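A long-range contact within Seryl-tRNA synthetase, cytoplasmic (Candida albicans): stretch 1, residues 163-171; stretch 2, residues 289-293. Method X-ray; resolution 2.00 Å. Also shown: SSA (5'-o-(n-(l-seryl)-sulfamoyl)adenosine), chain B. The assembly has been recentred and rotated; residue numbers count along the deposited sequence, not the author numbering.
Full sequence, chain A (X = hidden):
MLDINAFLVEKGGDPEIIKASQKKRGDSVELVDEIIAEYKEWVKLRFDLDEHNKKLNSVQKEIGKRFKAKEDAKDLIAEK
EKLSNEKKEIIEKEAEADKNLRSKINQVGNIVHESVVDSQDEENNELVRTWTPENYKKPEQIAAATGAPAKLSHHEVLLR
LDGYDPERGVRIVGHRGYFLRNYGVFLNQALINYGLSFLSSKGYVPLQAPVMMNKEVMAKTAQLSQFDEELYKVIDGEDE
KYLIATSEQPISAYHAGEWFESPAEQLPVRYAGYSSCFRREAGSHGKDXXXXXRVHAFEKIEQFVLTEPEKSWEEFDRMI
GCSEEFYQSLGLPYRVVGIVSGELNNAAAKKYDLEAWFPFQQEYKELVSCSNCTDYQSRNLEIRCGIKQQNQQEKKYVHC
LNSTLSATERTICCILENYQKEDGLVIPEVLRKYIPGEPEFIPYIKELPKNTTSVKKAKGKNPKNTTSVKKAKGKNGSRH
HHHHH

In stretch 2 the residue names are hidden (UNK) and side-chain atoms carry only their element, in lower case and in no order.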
# COMPACT_ATOMS: atom_id res chain seq x y z
N GLY A 163 21.22 -5.50 0.74
CA GLY A 163 20.19 -4.80 -0.02
C GLY A 163 18.77 -5.08 0.44
O GLY A 163 17.81 -4.55 -0.12
N TYR A 164 18.61 -5.94 1.44
CA TYR A 164 17.29 -6.14 2.03
C TYR A 164 17.44 -6.77 3.39
O TYR A 164 18.54 -7.20 3.75
CB TYR A 164 16.36 -6.95 1.11
CG TYR A 164 16.37 -8.46 1.27
CD1 TYR A 164 15.18 -9.16 1.36
CD2 TYR A 164 17.56 -9.19 1.28
CE1 TYR A 164 15.15 -10.54 1.48
CE2 TYR A 164 17.55 -10.59 1.41
CZ TYR A 164 16.33 -11.26 1.51
OH TYR A 164 16.27 -12.63 1.64
N ASP A 165 16.35 -6.80 4.15
CA ASP A 165 16.37 -7.33 5.49
C ASP A 165 15.15 -8.22 5.72
O ASP A 165 14.09 -7.74 6.12
CB ASP A 165 16.37 -6.19 6.51
CG ASP A 165 16.90 -6.62 7.86
OD1 ASP A 165 16.62 -7.77 8.28
OD2 ASP A 165 17.61 -5.80 8.48
N PRO A 166 15.30 -9.52 5.47
CA PRO A 166 14.17 -10.43 5.70
C PRO A 166 13.97 -10.73 7.18
O PRO A 166 12.85 -11.04 7.59
CB PRO A 166 14.59 -11.71 4.95
CG PRO A 166 16.10 -11.68 4.99
CD PRO A 166 16.46 -10.20 4.86
N GLU A 167 15.03 -10.67 7.97
CA GLU A 167 14.89 -11.03 9.37
C GLU A 167 14.04 -10.01 10.13
O GLU A 167 13.09 -10.37 10.83
CB GLU A 167 16.26 -11.22 10.04
CG GLU A 167 16.16 -11.49 11.54
CD GLU A 167 17.41 -12.15 12.11
OE1 GLU A 167 18.18 -12.78 11.35
OE2 GLU A 167 17.63 -12.03 13.34
N ARG A 168 14.36 -8.73 9.98
CA ARG A 168 13.59 -7.69 10.64
C ARG A 168 12.22 -7.56 9.96
O ARG A 168 11.22 -7.27 10.61
CB ARG A 168 14.36 -6.37 10.64
CG ARG A 168 15.70 -6.47 11.38
CD ARG A 168 16.40 -5.12 11.46
NE ARG A 168 17.56 -5.14 12.36
CZ ARG A 168 18.81 -5.32 11.96
NH1 ARG A 168 19.08 -5.52 10.68
NH2 ARG A 168 19.80 -5.30 12.84
N GLY A 169 12.18 -7.81 8.66
CA GLY A 169 10.93 -7.86 7.93
C GLY A 169 9.97 -8.87 8.55
O GLY A 169 8.82 -8.55 8.83
N VAL A 170 10.44 -10.09 8.77
CA VAL A 170 9.56 -11.13 9.32
C VAL A 170 9.07 -10.78 10.72
O VAL A 170 7.90 -10.98 11.03
CB VAL A 170 10.23 -12.52 9.31
CG1 VAL A 170 9.42 -13.50 10.12
CG2 VAL A 170 10.40 -13.01 7.88
N ARG A 171 9.95 -10.25 11.56
CA ARG A 171 9.56 -9.88 12.92
C ARG A 171 8.45 -8.83 12.94
O ARG A 171 7.57 -8.86 13.79
CB ARG A 171 10.76 -9.38 13.72
CG ARG A 171 10.39 -8.91 15.13
CD ARG A 171 11.61 -8.66 16.00
NE ARG A 171 12.61 -7.83 15.34
CZ ARG A 171 12.46 -6.53 15.09
NH1 ARG A 171 11.34 -5.90 15.44
NH2 ARG A 171 13.43 -5.85 14.49
N UNK A 289 10.49 -19.63 -0.35
CA UNK A 289 10.44 -19.18 1.05
C UNK A 289 11.28 -17.93 1.34
O UNK A 289 10.84 -17.04 2.07
c UNK A 289 10.85 -20.32 1.98
N UNK A 290 12.48 -17.88 0.79
CA UNK A 290 13.39 -16.79 1.10
C UNK A 290 13.63 -15.91 -0.13
O UNK A 290 13.58 -16.38 -1.27
c UNK A 290 13.70 -15.13 6.52
c UNK A 290 13.16 -16.33 4.47
c UNK A 290 15.39 -15.49 4.90
c UNK A 290 16.50 -16.11 3.07
c UNK A 290 14.70 -17.33 1.68
c UNK A 290 15.22 -16.56 2.88
n UNK A 290 16.61 -15.47 4.28
c UNK A 290 12.78 -15.80 5.70
c UNK A 290 15.01 -14.97 6.14
c UNK A 290 14.49 -16.17 4.05
N UNK A 291 13.87 -14.63 0.12
CA UNK A 291 14.06 -13.66 -0.93
C UNK A 291 12.81 -12.85 -1.21
O UNK A 291 11.80 -12.99 -0.51
N UNK A 292 12.87 -12.02 -2.25
CA UNK A 292 11.74 -11.15 -2.60
C UNK A 292 11.15 -11.60 -3.94
O UNK A 292 10.60 -10.79 -4.70
c UNK A 292 12.50 -9.15 -1.29
c UNK A 292 12.16 -9.66 -2.68
c UNK A 292 13.73 -8.03 -3.84
c UNK A 292 13.35 -9.48 -3.63
N UNK A 293 11.26 -12.89 -4.21
CA UNK A 293 10.75 -13.46 -5.45
C UNK A 293 9.25 -13.63 -5.37
O UNK A 293 8.54 -13.32 -6.31
c UNK A 293 11.42 -14.82 -5.75
c UNK A 293 11.52 -15.29 -8.22
c UNK A 293 11.03 -15.90 -9.38
c UNK A 293 10.89 -15.49 -7.00
c UNK A 293 9.76 -16.29 -6.95
c UNK A 293 9.27 -16.89 -8.10
c UNK A 293 9.91 -16.69 -9.32
N10 SSA B . -2.19 -7.80 -14.37
CA SSA B . -1.55 -9.06 -14.76
CB SSA B . -0.35 -8.77 -15.66
OG SSA B . 0.71 -8.16 -14.90
C9 SSA B . -1.12 -9.82 -13.54
O9 SSA B . -1.21 -9.34 -12.42
N8 SSA B . -0.62 -11.04 -13.76
S1 SSA B . 0.17 -11.87 -12.65
O1S SSA B . -0.68 -12.34 -11.59
O2S SSA B . 0.80 -12.98 -13.29
O5' SSA B . 1.29 -11.00 -12.05
C5' SSA B . 2.22 -10.34 -12.88
C4' SSA B . 3.64 -10.58 -12.35
O4' SSA B . 3.82 -10.11 -11.01
C3' SSA B . 4.03 -12.04 -12.28
O3' SSA B . 4.37 -12.52 -13.59
C2' SSA B . 5.21 -11.98 -11.32
O2' SSA B . 6.39 -11.53 -12.01
C1' SSA B . 4.80 -10.89 -10.33
N9 SSA B . 4.19 -11.50 -9.12
C8 SSA B . 3.01 -12.13 -9.04
N7 SSA B . 2.83 -12.55 -7.77
C5 SSA B . 3.91 -12.15 -7.06
C6 SSA B . 4.27 -12.28 -5.74
N6 SSA B . 3.44 -12.93 -4.89
N1 SSA B . 5.45 -11.76 -5.32
C2 SSA B . 6.26 -11.13 -6.18
N3 SSA B . 5.93 -10.98 -7.46
C4 SSA B . 4.77 -11.50 -7.93

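Position 289 carries a single side-chain carbon, with no branch and no heteroatom. That carbon is out of reach of stretch 1 and buries nothing against it. One carbon beyond CA identifies Ala289, an exposed and poorly ordered residue that leads into the contact without joining it.

Position 290 has ten side-chain atoms: one carbon that links to fused five- and six-membered rings holding eight carbons and one nitrogen. The six-membered part lies near the helix of stretch 1, with one ring carbon 3.5 Å from Pro166 CB and another 4.2 Å from Val170 CG2, while the hydroxyl of Tyr164 sits over one face of the ring system. An indole is the side chain that fits, so this is Trp290. Its CA-to-CB bond points sideways, but the end of the side chain comes nearer, bringing CZ2 to Pro166 CB and CH2 to Val170 CG2; CD1 lies 3.8 Å from Tyr164 OH. The chi1 of -137° falls between the usual wells, and the residue is poorly ordered, so its exact pose deserves some caution.

Position 291 has no side-chain atoms, and its backbone runs past the end of the tyrosine, with its N 3.5 Å from Tyr164 OH. The absence of a CB gives Gly291. Its phi/psi of 99°/-174° would jam a CB against the carbonyl O of Trp290, a constraint within the chain itself that calls for glycine.

Position 292 shows four carbons, forked at the first, with one arm two carbons long. The shorter arm approaches the Tyr164 ring, 3.8 Å from CD1. This beta-branched aliphatic pattern is Ile292, with chi1 in p and chi2 in t; the methyl at the ring is CG2, which meets it obliquely.

Position 293 bears one carbon followed by a ring of six carbons, with no hydroxyl, and its side chain is out of reach of stretch 1. It is Phe293, whose carbonyl O instead lies 3.2 Å from C2 of the bound seryl-adenylate analogue SSA.

The contact is small, burying 253 Å² over both sides, and is largely apolar. Ile292 packs against the Tyr164 ring at CD1, and the hydroxyl at the far end comes to Gly291 N and over one face of the Trp290 indole, while Pro166 and Val170, one helical turn apart and joined by the bond from Val170 N to Pro166 O (2.8 Å), offer the indole a shared aliphatic surface. Asp165 steadies the start of that helix: its OD1 accepts from Arg168 N at 3.0 Å, and its OD2 forms a salt bridge with Arg168 NH1 at 2.7 Å.

Stretch 2, residues 289-293: AWGIF
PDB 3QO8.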